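Local coordinates for YCAC GENE product (PDB 1YAC), which is an octameric hydrolase of the isochorismatase-like family, at the interface of chains A and B. Coordinates in Å, arbitrary orientation; residue numbers count along the deposited sequence, not the author numbering. Chains: chain A/B, YCAC GENE product.

The interface of chains A and B. Residues chain A 59, 65, 86, 88; chain B 176, 183, 194.
B:Trp176 meets A:Gly86 through its backbone and A:Ile88 through the pyrrole part of its indole. The backbone N of B:Trp176 donates a hydrogen bond of 2.9 Å to the carbonyl O of A:Gly86. Since this N-H belongs to the first residue of the 3-10 helix 176-178, the neighbouring chain supplies an acceptor for the start of that turn.

A second polar link joins side chains. The phenol OH of B:Tyr194 donates to the amide oxygen OD1 of A:Asn65 over 3.2 Å, a long bond in which the donor lies well out of the carbonyl plane. Amide and ring are turned 71° apart, and OD1 sits at the ring's edge, in its plane, also near CE1. The amide's orientation is supported from within chain A: ND2 of A:Asn65 gives a hydrogen bond of 2.9 Å to the backbone O of A:Ser59, an acceptor almost in the amide plane. This second-shell bond is consistent with OD1 facing the tyrosine.

Apolar contact centres on the indole. CG1 of A:Ile88 lies 4.0 Å from CD1 of B:Trp176, with the two side chains crossing at about a right angle; chi1 of -66° sets CG1 anti to the isoleucine carbonyl carbon and brings it to the pyrrole part of the indole. Within chain B, CD2 of B:Leu183 rests over one face of the indole toward its rim, supporting the ring from its own subunit. OG of A:Ser59 is a looser neighbour of NE1 of B:Trp176, at 3.9 Å.

Chain A contributes the end of strand 54-59 and loop residues, whereas chain B contributes the 3-10 turn and helices 180-190 and 192-204 near its C-terminus, forming one patch of a subunit interface within the octamer of three-layer alpha-beta-alpha sandwiches.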
# COMPACT_ATOMS: atom_id res chain seq x y z
N SER A 59 -5.63 31.05 10.63
CA SER A 59 -4.40 31.34 11.34
C SER A 59 -3.45 32.08 10.41
O SER A 59 -3.12 31.57 9.33
CB SER A 59 -3.76 30.02 11.78
OG SER A 59 -2.47 30.24 12.31
N ASN A 65 0.36 30.91 5.09
CA ASN A 65 -0.82 30.10 5.37
C ASN A 65 -1.92 30.33 4.34
O ASN A 65 -2.65 29.40 3.95
CB ASN A 65 -1.32 30.35 6.80
CG ASN A 65 -0.43 29.69 7.85
OD1 ASN A 65 0.62 29.11 7.53
ND2 ASN A 65 -0.84 29.77 9.11
N GLY A 86 -2.29 35.19 16.07
CA GLY A 86 -1.19 34.45 16.69
C GLY A 86 -1.48 33.14 17.38
O GLY A 86 -0.67 32.21 17.29
N ILE A 88 -2.31 29.58 18.12
CA ILE A 88 -2.31 28.35 17.33
C ILE A 88 -3.56 27.54 17.65
O ILE A 88 -4.26 27.08 16.75
CB ILE A 88 -1.00 27.56 17.54
CG1 ILE A 88 0.17 28.37 16.96
CG2 ILE A 88 -1.09 26.20 16.87
CD1 ILE A 88 1.55 27.72 17.11
N TRP B 176 2.18 32.46 17.67
CA TRP B 176 3.14 32.88 16.65
C TRP B 176 3.86 34.16 17.08
O TRP B 176 5.09 34.25 17.01
CB TRP B 176 2.43 33.15 15.33
CG TRP B 176 2.24 31.96 14.46
CD1 TRP B 176 1.09 31.23 14.32
CD2 TRP B 176 3.19 31.39 13.56
NE1 TRP B 176 1.27 30.25 13.38
CE2 TRP B 176 2.56 30.32 12.89
CE3 TRP B 176 4.53 31.69 13.25
CZ2 TRP B 176 3.21 29.54 11.93
CZ3 TRP B 176 5.18 30.92 12.28
CH2 TRP B 176 4.52 29.86 11.64
N LEU B 183 9.89 30.42 14.82
CA LEU B 183 9.06 29.25 14.53
C LEU B 183 9.03 29.00 13.03
O LEU B 183 9.13 27.86 12.58
CB LEU B 183 7.64 29.45 15.05
CG LEU B 183 6.78 28.18 15.10
CD1 LEU B 183 7.28 27.28 16.25
CD2 LEU B 183 5.31 28.56 15.30
N TYR B 194 6.01 23.81 3.47
CA TYR B 194 5.89 25.10 4.12
C TYR B 194 6.95 26.06 3.58
O TYR B 194 6.67 27.24 3.34
CB TYR B 194 6.03 24.98 5.64
CG TYR B 194 5.44 26.19 6.32
CD1 TYR B 194 4.06 26.39 6.34
CD2 TYR B 194 6.26 27.18 6.90
CE1 TYR B 194 3.50 27.53 6.90
CE2 TYR B 194 5.70 28.34 7.47
CZ TYR B 194 4.31 28.49 7.46
OH TYR B 194 3.70 29.58 8.03